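Local coordinates for protein probable ss-1,3-N-acetylglucosaminyltransferase (Staphylococcus aureus, PDB 6H2N) that is probably a glycosyltransferase of family 2 with a GT-A-type fold, binding a magnesium ion and uridine-diphosphate-N-acetylglucosamine, at residues S111-H116 and E220-V225; V24-F29 and F107-D112. All coordinates share one frame; numbering follows the deposited sequence.

Contact 1: residues S111-H116 and E220-V225. With MG (magnesium ion), chain M; UD1 (uridine-diphosphate-N-acetylglucosamine), chain K.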
loop_
_atom_site.group_PDB
_atom_site.type_symbol
_atom_site.label_atom_id
_atom_site.label_comp_id
_atom_site.label_asym_id
_atom_site.label_seq_id
_atom_site.Cartn_x
_atom_site.Cartn_y
_atom_site.Cartn_z
ATOM N N SER B 111 -32.910 -24.429 -19.691
ATOM C CA SER B 111 -34.217 -25.008 -19.406
ATOM C C SER B 111 -35.093 -24.070 -18.571
ATOM O O SER B 111 -36.309 -24.176 -18.635
ATOM C CB SER B 111 -34.099 -26.369 -18.753
ATOM O OG SER B 111 -33.159 -26.341 -17.692
ATOM N N ASP B 112 -34.531 -23.136 -17.811
ATOM C CA ASP B 112 -35.462 -22.290 -16.988
ATOM C C ASP B 112 -35.962 -21.025 -17.736
ATOM O O ASP B 112 -36.834 -20.283 -17.204
ATOM C CB ASP B 112 -34.800 -21.942 -15.644
ATOM C CG ASP B 112 -33.367 -21.438 -15.754
ATOM O OD1 ASP B 112 -32.912 -21.182 -16.896
ATOM O OD2 ASP B 112 -32.696 -21.303 -14.684
ATOM N N ASP B 113 -35.452 -20.766 -18.951
ATOM C CA ASP B 113 -35.642 -19.451 -19.631
ATOM C C ASP B 113 -36.702 -19.552 -20.752
ATOM O O ASP B 113 -37.285 -20.616 -21.017
ATOM C CB ASP B 113 -34.280 -18.966 -20.125
ATOM C CG ASP B 113 -33.244 -18.784 -19.018
ATOM O OD1 ASP B 113 -33.635 -18.524 -17.876
ATOM O OD2 ASP B 113 -32.043 -18.868 -19.322
ATOM N N LEU B 114 -36.952 -18.424 -21.428
ATOM C CA LEU B 114 -37.999 -18.318 -22.451
ATOM C C LEU B 114 -37.456 -17.596 -23.693
ATOM O O LEU B 114 -36.626 -16.691 -23.570
ATOM C CB LEU B 114 -39.177 -17.546 -21.857
ATOM C CG LEU B 114 -39.734 -18.089 -20.541
ATOM C CD1 LEU B 114 -40.656 -17.060 -19.913
ATOM C CD2 LEU B 114 -40.463 -19.395 -20.752
ATOM N N LEU B 115 -37.901 -18.038 -24.878
ATOM C CA LEU B 115 -37.662 -17.302 -26.118
ATOM C C LEU B 115 -38.887 -16.447 -26.420
ATOM O O LEU B 115 -40.005 -16.948 -26.340
ATOM C CB LEU B 115 -37.437 -18.279 -27.272
ATOM C CG LEU B 115 -36.140 -19.075 -27.247
ATOM C CD1 LEU B 115 -35.975 -19.863 -28.543
ATOM C CD2 LEU B 115 -34.954 -18.153 -27.034
ATOM N N HIS B 116 -38.651 -15.208 -26.871
ATOM C CA HIS B 116 -39.694 -14.412 -27.534
ATOM C C HIS B 116 -40.169 -15.172 -28.784
ATOM O O HIS B 116 -39.385 -15.878 -29.398
ATOM C CB HIS B 116 -39.142 -13.017 -27.843
ATOM C CG HIS B 116 -40.167 -12.037 -28.267
ATOM N ND1 HIS B 116 -40.670 -12.018 -29.549
ATOM C CD2 HIS B 116 -40.741 -11.008 -27.617
ATOM C CE1 HIS B 116 -41.523 -11.030 -29.669
ATOM N NE2 HIS B 116 -41.592 -10.398 -28.494
ATOM N N GLU B 220 -36.963 -7.981 -26.391
ATOM C CA GLU B 220 -36.233 -8.823 -25.481
ATOM C C GLU B 220 -36.445 -10.262 -25.965
ATOM O O GLU B 220 -37.457 -10.931 -25.613
ATOM C CB GLU B 220 -36.685 -8.564 -24.052
ATOM C CG GLU B 220 -36.390 -7.164 -23.580
ATOM C CD GLU B 220 -36.807 -6.906 -22.141
ATOM O OE1 GLU B 220 -37.564 -7.720 -21.581
ATOM O OE2 GLU B 220 -36.385 -5.874 -21.591
ATOM N N TYR B 221 -35.477 -10.741 -26.747
ATOM C CA TYR B 221 -35.606 -11.929 -27.501
ATOM C C TYR B 221 -35.400 -13.187 -26.649
ATOM O O TYR B 221 -35.980 -14.215 -26.961
ATOM C CB TYR B 221 -34.607 -11.972 -28.654
ATOM C CG TYR B 221 -34.991 -11.143 -29.848
ATOM C CD1 TYR B 221 -36.038 -11.505 -30.680
ATOM C CD2 TYR B 221 -34.265 -10.013 -30.174
ATOM C CE1 TYR B 221 -36.377 -10.733 -31.788
ATOM C CE2 TYR B 221 -34.580 -9.253 -31.283
ATOM C CZ TYR B 221 -35.652 -9.596 -32.085
ATOM O OH TYR B 221 -35.930 -8.823 -33.181
ATOM N N TYR B 222 -34.517 -13.102 -25.643
ATOM C CA TYR B 222 -34.254 -14.178 -24.698
ATOM C C TYR B 222 -34.568 -13.664 -23.287
ATOM O O TYR B 222 -33.990 -12.662 -22.860
ATOM C CB TYR B 222 -32.799 -14.631 -24.841
ATOM C CG TYR B 222 -32.415 -15.835 -24.028
ATOM C CD1 TYR B 222 -32.355 -15.793 -22.642
ATOM C CD2 TYR B 222 -32.165 -17.045 -24.650
ATOM C CE1 TYR B 222 -32.035 -16.925 -21.896
ATOM C CE2 TYR B 222 -31.838 -18.182 -23.925
ATOM C CZ TYR B 222 -31.781 -18.129 -22.540
ATOM O OH TYR B 222 -31.486 -19.272 -21.836
ATOM N N ILE B 223 -35.469 -14.345 -22.553
ATOM C CA ILE B 223 -35.820 -13.937 -21.182
ATOM C C ILE B 223 -35.140 -14.871 -20.180
ATOM O O ILE B 223 -35.468 -16.063 -20.119
ATOM C CB ILE B 223 -37.345 -13.914 -20.933
ATOM C CG1 ILE B 223 -38.041 -12.984 -21.928
ATOM C CG2 ILE B 223 -37.657 -13.509 -19.499
ATOM C CD1 ILE B 223 -38.516 -13.705 -23.160
ATOM N N VAL B 224 -34.227 -14.305 -19.387
ATOM C CA VAL B 224 -33.595 -15.010 -18.290
ATOM C C VAL B 224 -34.567 -15.010 -17.104
ATOM O O VAL B 224 -34.913 -13.953 -16.598
ATOM C CB VAL B 224 -32.265 -14.358 -17.883
ATOM C CG1 VAL B 224 -31.674 -15.038 -16.655
ATOM C CG2 VAL B 224 -31.254 -14.333 -19.019
ATOM N N VAL B 225 -34.976 -16.198 -16.652
ATOM C CA VAL B 225 -35.821 -16.331 -15.471
ATOM C C VAL B 225 -34.928 -16.666 -14.267
ATOM O O VAL B 225 -34.241 -17.692 -14.278
ATOM C CB VAL B 225 -36.903 -17.401 -15.684
ATOM C CG1 VAL B 225 -37.843 -17.489 -14.485
ATOM C CG2 VAL B 225 -37.669 -17.143 -16.971
HETATM MG MG MG M . -31.105 -20.442 -15.883
HETATM C "C1'" UD1 K . -25.914 -19.716 -15.352
HETATM C "C2'" UD1 K . -25.645 -18.521 -16.262
HETATM C "C3'" UD1 K . -26.104 -18.843 -17.675
HETATM C "C4'" UD1 K . -25.416 -20.119 -18.156
HETATM C "C5'" UD1 K . -25.596 -21.254 -17.130
HETATM C "C6'" UD1 K . -24.834 -22.512 -17.505
HETATM C "C7'" UD1 K . -25.708 -16.390 -15.008
HETATM C "C8'" UD1 K . -26.511 -15.152 -14.695
HETATM N "N2'" UD1 K . -26.298 -17.293 -15.808
HETATM O "O1'" UD1 K . -27.300 -20.019 -15.430
HETATM O "O3'" UD1 K . -25.807 -17.719 -18.524
HETATM O "O4'" UD1 K . -25.913 -20.497 -19.448
HETATM O "O5'" UD1 K . -25.175 -20.844 -15.817
HETATM O "O6'" UD1 K . -23.456 -22.207 -17.570
HETATM O "O7'" UD1 K . -24.580 -16.555 -14.560
HETATM N N1 UD1 K . -27.958 -28.399 -16.228
HETATM C C2 UD1 K . -27.519 -29.643 -16.680
HETATM N N3 UD1 K . -27.011 -30.542 -15.813
HETATM C C4 UD1 K . -26.930 -30.244 -14.506
HETATM C C5 UD1 K . -27.360 -29.022 -14.038
HETATM C C6 UD1 K . -27.873 -28.093 -14.932
HETATM O O2 UD1 K . -27.581 -29.898 -17.899
HETATM O O4 UD1 K . -26.475 -31.082 -13.700
HETATM C C1B UD1 K . -28.503 -27.457 -17.205
HETATM C C2B UD1 K . -29.849 -26.850 -16.812
HETATM O "O2'" UD1 K . -30.942 -27.741 -17.096
HETATM C C3B UD1 K . -29.843 -25.609 -17.693
HETATM C C4B UD1 K . -28.369 -25.230 -17.777
HETATM O O4B UD1 K . -27.604 -26.376 -17.434
HETATM O O3B UD1 K . -30.306 -25.872 -19.024
HETATM C C5B UD1 K . -28.004 -24.123 -16.819
HETATM O O5B UD1 K . -28.637 -24.332 -15.563
HETATM P PA UD1 K . -29.353 -23.104 -14.865
HETATM O O1A UD1 K . -29.922 -23.566 -13.548
HETATM O O2A UD1 K . -30.232 -22.376 -15.878
HETATM O O3A UD1 K . -28.061 -22.189 -14.542
HETATM P PB UD1 K . -28.155 -20.614 -14.206
HETATM O O1B UD1 K . -29.529 -20.008 -14.383
HETATM O O2B UD1 K . -27.373 -20.397 -12.938
HETATM O O HOH W 1 -34.426 -20.012 -12.711
HETATM O O HOH W 2 -32.105 -18.511 -15.495
HETATM O O HOH W 3 -30.109 -19.745 -17.765
#
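Asp113 holds the 220-225 segment through both carboxylate oxygens, just after the probable DxD motif of this GT-A fold. Tyr222 OH donates to Asp113 OD2 at 2.6 Å, meeting the carboxylate oxygen's anti lone pair, the one away from OD1; the oxygen lies at the tyrosine ring edge, in its plane, while the carboxylate is turned 74° from the ring. Asp113 OD1 accepts the N-H of Val225, N to OD1 3.0 Å, from above the carboxylate plane. With CG beside its own backbone N (chi1 -59°), the group reaches both donors. The same oxygens accept from two magnesium-bound waters, making Asp113 a second-shell residue of the metal site. Asp112 is first-shell, chelating magnesium with OD1 and OD2, both at 2.2 Å; two phosphate oxygens of uridine-diphosphate-N-acetylglucosamine and the two waters complete six ligands.

Beyond the site the backbones pair antiparallel. Leu114 and Ile223 exchange N-H...O bonds, the one from Ile223 N to Leu114 O nearly straight (175°), and His116 N reaches Tyr221 O at 2.9 Å. Tyr221 OH itself bonds Asp122, and the His116 ring meets that of Tyr219.

Packing follows the two sheet faces. Leu115 CD2 lies 3.8 Å from Tyr222 CD2 on one, where helices 35-43 and 119-130 also touch Leu115; on the other, Leu114 CB approaches Ile223 CD1. At the magnesium end, Val225 CG2 rests 3.3 Å from the carbonyl oxygen Asp112 O.

Contact 2: residues V24-F29 and F107-D112. With MG (magnesium ion), chain M; UD1 (uridine-diphosphate-N-acetylglucosamine), chain K.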
loop_
_atom_site.group_PDB
_atom_site.type_symbol
_atom_site.label_atom_id
_atom_site.label_comp_id
_atom_site.label_asym_id
_atom_site.label_seq_id
_atom_site.Cartn_x
_atom_site.Cartn_y
_atom_site.Cartn_z
ATOM N N VAL B 24 -32.331 -25.452 -31.725
ATOM C CA VAL B 24 -32.292 -24.994 -30.359
ATOM C C VAL B 24 -31.805 -26.175 -29.517
ATOM O O VAL B 24 -32.316 -27.284 -29.663
ATOM C CB VAL B 24 -33.654 -24.455 -29.892
ATOM C CG1 VAL B 24 -33.594 -23.948 -28.464
ATOM C CG2 VAL B 24 -34.185 -23.372 -30.828
ATOM N N ILE B 25 -30.775 -25.942 -28.698
ATOM C CA ILE B 25 -30.167 -26.995 -27.886
ATOM C C ILE B 25 -30.421 -26.664 -26.413
ATOM O O ILE B 25 -29.968 -25.634 -25.915
ATOM C CB ILE B 25 -28.677 -27.169 -28.222
ATOM C CG1 ILE B 25 -28.489 -27.614 -29.675
ATOM C CG2 ILE B 25 -28.015 -28.126 -27.243
ATOM C CD1 ILE B 25 -27.040 -27.617 -30.151
ATOM N N MET B 26 -31.193 -27.532 -25.730
ATOM C CA MET B 26 -31.664 -27.250 -24.385
ATOM C C MET B 26 -31.347 -28.423 -23.461
ATOM O O MET B 26 -31.962 -29.484 -23.550
ATOM C CB MET B 26 -33.168 -26.975 -24.361
ATOM C CG MET B 26 -33.681 -26.571 -22.981
ATOM S SD MET B 26 -35.470 -26.335 -22.927
ATOM C CE MET B 26 -36.023 -28.015 -23.202
ATOM N N PRO B 27 -30.367 -28.271 -22.546
ATOM C CA PRO B 27 -30.170 -29.235 -21.465
ATOM C C PRO B 27 -31.287 -29.103 -20.422
ATOM O O PRO B 27 -31.718 -27.990 -20.115
ATOM C CB PRO B 27 -28.812 -28.862 -20.832
ATOM C CG PRO B 27 -28.244 -27.760 -21.710
ATOM C CD PRO B 27 -29.402 -27.167 -22.487
ATOM N N THR B 28 -31.725 -30.247 -19.874
ATOM C CA THR B 28 -32.687 -30.289 -18.764
ATOM C C THR B 28 -32.073 -31.086 -17.605
ATOM O O THR B 28 -31.273 -31.999 -17.827
ATOM C CB THR B 28 -34.033 -30.887 -19.205
ATOM O OG1 THR B 28 -33.826 -32.230 -19.632
ATOM C CG2 THR B 28 -34.680 -30.127 -20.343
ATOM N N PHE B 29 -32.454 -30.708 -16.380
ATOM C CA PHE B 29 -32.145 -31.462 -15.176
ATOM C C PHE B 29 -33.105 -31.054 -14.056
ATOM O O PHE B 29 -33.063 -29.938 -13.554
ATOM C CB PHE B 29 -30.690 -31.278 -14.734
ATOM C CG PHE B 29 -30.328 -32.060 -13.495
ATOM C CD1 PHE B 29 -30.329 -33.448 -13.512
ATOM C CD2 PHE B 29 -30.044 -31.415 -12.299
ATOM C CE1 PHE B 29 -30.004 -34.175 -12.374
ATOM C CE2 PHE B 29 -29.738 -32.142 -11.157
ATOM C CZ PHE B 29 -29.708 -33.520 -11.200
ATOM N N PHE B 107 -28.721 -22.524 -31.402
ATOM C CA PHE B 107 -29.101 -21.551 -30.393
ATOM C C PHE B 107 -29.198 -22.290 -29.058
ATOM O O PHE B 107 -29.975 -23.252 -28.936
ATOM C CB PHE B 107 -30.408 -20.847 -30.760
ATOM C CG PHE B 107 -30.669 -19.641 -29.905
ATOM C CD1 PHE B 107 -30.910 -19.780 -28.551
ATOM C CD2 PHE B 107 -30.546 -18.360 -30.413
ATOM C CE1 PHE B 107 -31.038 -18.665 -27.739
ATOM C CE2 PHE B 107 -30.702 -17.252 -29.597
ATOM C CZ PHE B 107 -30.909 -17.406 -28.256
ATOM N N PHE B 108 -28.420 -21.856 -28.061
ATOM C CA PHE B 108 -28.431 -22.505 -26.746
ATOM C C PHE B 108 -29.482 -21.824 -25.864
ATOM O O PHE B 108 -29.508 -20.594 -25.672
ATOM C CB PHE B 108 -27.042 -22.476 -26.095
ATOM C CG PHE B 108 -25.997 -23.280 -26.831
ATOM C CD1 PHE B 108 -26.013 -24.667 -26.784
ATOM C CD2 PHE B 108 -25.012 -22.652 -27.574
ATOM C CE1 PHE B 108 -25.073 -25.410 -27.474
ATOM C CE2 PHE B 108 -24.060 -23.397 -28.255
ATOM C CZ PHE B 108 -24.084 -24.772 -28.198
ATOM N N LEU B 109 -30.383 -22.650 -25.334
ATOM C CA LEU B 109 -31.462 -22.204 -24.459
ATOM C C LEU B 109 -31.355 -23.005 -23.163
ATOM O O LEU B 109 -31.255 -24.227 -23.183
ATOM C CB LEU B 109 -32.811 -22.443 -25.140
ATOM C CG LEU B 109 -34.051 -22.287 -24.248
ATOM C CD1 LEU B 109 -34.231 -20.852 -23.781
ATOM C CD2 LEU B 109 -35.305 -22.760 -24.969
ATOM N N ASP B 110 -31.324 -22.299 -22.041
ATOM C CA ASP B 110 -31.289 -22.977 -20.762
ATOM C C ASP B 110 -32.727 -23.291 -20.375
ATOM O O ASP B 110 -33.611 -22.489 -20.635
ATOM C CB ASP B 110 -30.614 -22.144 -19.679
ATOM C CG ASP B 110 -29.101 -21.985 -19.834
ATOM O OD1 ASP B 110 -28.456 -22.798 -20.573
ATOM O OD2 ASP B 110 -28.581 -21.061 -19.175
ATOM N N SER B 111 -32.910 -24.429 -19.691
ATOM C CA SER B 111 -34.217 -25.008 -19.406
ATOM C C SER B 111 -35.093 -24.070 -18.571
ATOM O O SER B 111 -36.309 -24.176 -18.635
ATOM C CB SER B 111 -34.099 -26.369 -18.753
ATOM O OG SER B 111 -33.159 -26.341 -17.692
ATOM N N ASP B 112 -34.531 -23.136 -17.811
ATOM C CA ASP B 112 -35.462 -22.290 -16.988
ATOM C C ASP B 112 -35.962 -21.025 -17.736
ATOM O O ASP B 112 -36.834 -20.283 -17.204
ATOM C CB ASP B 112 -34.800 -21.942 -15.644
ATOM C CG ASP B 112 -33.367 -21.438 -15.754
ATOM O OD1 ASP B 112 -32.912 -21.182 -16.896
ATOM O OD2 ASP B 112 -32.696 -21.303 -14.684
HETATM MG MG MG M . -31.105 -20.442 -15.883
HETATM C "C1'" UD1 K . -25.914 -19.716 -15.352
HETATM C "C2'" UD1 K . -25.645 -18.521 -16.262
HETATM C "C3'" UD1 K . -26.104 -18.843 -17.675
HETATM C "C4'" UD1 K . -25.416 -20.119 -18.156
HETATM C "C5'" UD1 K . -25.596 -21.254 -17.130
HETATM C "C6'" UD1 K . -24.834 -22.512 -17.505
HETATM C "C7'" UD1 K . -25.708 -16.390 -15.008
HETATM C "C8'" UD1 K . -26.511 -15.152 -14.695
HETATM N "N2'" UD1 K . -26.298 -17.293 -15.808
HETATM O "O1'" UD1 K . -27.300 -20.019 -15.430
HETATM O "O3'" UD1 K . -25.807 -17.719 -18.524
HETATM O "O4'" UD1 K . -25.913 -20.497 -19.448
HETATM O "O5'" UD1 K . -25.175 -20.844 -15.817
HETATM O "O6'" UD1 K . -23.456 -22.207 -17.570
HETATM O "O7'" UD1 K . -24.580 -16.555 -14.560
HETATM N N1 UD1 K . -27.958 -28.399 -16.228
HETATM C C2 UD1 K . -27.519 -29.643 -16.680
HETATM N N3 UD1 K . -27.011 -30.542 -15.813
HETATM C C4 UD1 K . -26.930 -30.244 -14.506
HETATM C C5 UD1 K . -27.360 -29.022 -14.038
HETATM C C6 UD1 K . -27.873 -28.093 -14.932
HETATM O O2 UD1 K . -27.581 -29.898 -17.899
HETATM O O4 UD1 K . -26.475 -31.082 -13.700
HETATM C C1B UD1 K . -28.503 -27.457 -17.205
HETATM C C2B UD1 K . -29.849 -26.850 -16.812
HETATM O "O2'" UD1 K . -30.942 -27.741 -17.096
HETATM C C3B UD1 K . -29.843 -25.609 -17.693
HETATM C C4B UD1 K . -28.369 -25.230 -17.777
HETATM O O4B UD1 K . -27.604 -26.376 -17.434
HETATM O O3B UD1 K . -30.306 -25.872 -19.024
HETATM C C5B UD1 K . -28.004 -24.123 -16.819
HETATM O O5B UD1 K . -28.637 -24.332 -15.563
HETATM P PA UD1 K . -29.353 -23.104 -14.865
HETATM O O1A UD1 K . -29.922 -23.566 -13.548
HETATM O O2A UD1 K . -30.232 -22.376 -15.878
HETATM O O3A UD1 K . -28.061 -22.189 -14.542
HETATM P PB UD1 K . -28.155 -20.614 -14.206
HETATM O O1B UD1 K . -29.529 -20.008 -14.383
HETATM O O2B UD1 K . -27.373 -20.397 -12.938
HETATM O O HOH W 3 -30.109 -19.745 -17.765
HETATM O O HOH W 2 -32.105 -18.511 -15.495
#
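Ile25 bonds through both its N-H and its C=O to the residues flanking Phe108, the pattern of parallel strands, here in the nucleotide-binding half of a GT-A fold. Ile25 N donates to Phe107 O at 2.8 Å, and Ile25 O receives Leu109 N at 3.1 Å with an N-H...O angle of 174°. Three CA-H...O contacts supplement these bonds between the backbones, among them Met26 CA to Leu109 O at 3.3 Å.

Apolar contacts line both faces. Val24 CG1 meets Leu109 CB at 3.7 Å, and Met26 runs alongside Leu109. Met26 CG stands anti to its own backbone N (chi1 -176°), bringing CG and SD against Ser111 CA. Across the sheet, Ile25 and Phe108 lie side by side, Ile25 CB 3.9 Å from Phe108 CD1.

Polar contacts at the strand ends serve the ligand, uridine-diphosphate-N-acetylglucosamine. Pro27 O accepts from ligand O3B at 2.8 Å and, weakly, from O2', while Ser111 N donates to O3B (169°) and Ser111 OG shares a 2.7 Å bond with ligand O2'. Ligand O4 sits over one face of the Phe29 ring, offset toward its rim. Asp110, the first aspartate of the probable DxD motif, takes ligand O4' and a magnesium-bound water on OD2, while OD1 forms a salt bridge with Arg94.

On its other edge strand 22-28 pairs in parallel with strand 52-58. Helix 35-43 covers Met26 and Leu109, whereas helix 91-100 packs on Pro27 and Phe108.

Contact 2 and contact 1 lie with their centres about 10 Å apart and share Ser111 and Asp112. Along the chain, strand 22-28 comes first, strand 105-108 leads into the shared loop, strand 114-115 follows, and strand 222-225 returns much later to pair with it. All four belong to one mixed sheet. Tyr222 joins the contacts directly: its OH lies 3.0 Å from Asp110 N in a probable hydrogen bond, and its CE2 packs 3.6 Å from Leu109 CD1. The loop bearing the probable DxD motif is thus held by parallel pairing before it and antiparallel pairing after it, with magnesium and uridine-diphosphate-N-acetylglucosamine meeting both contacts.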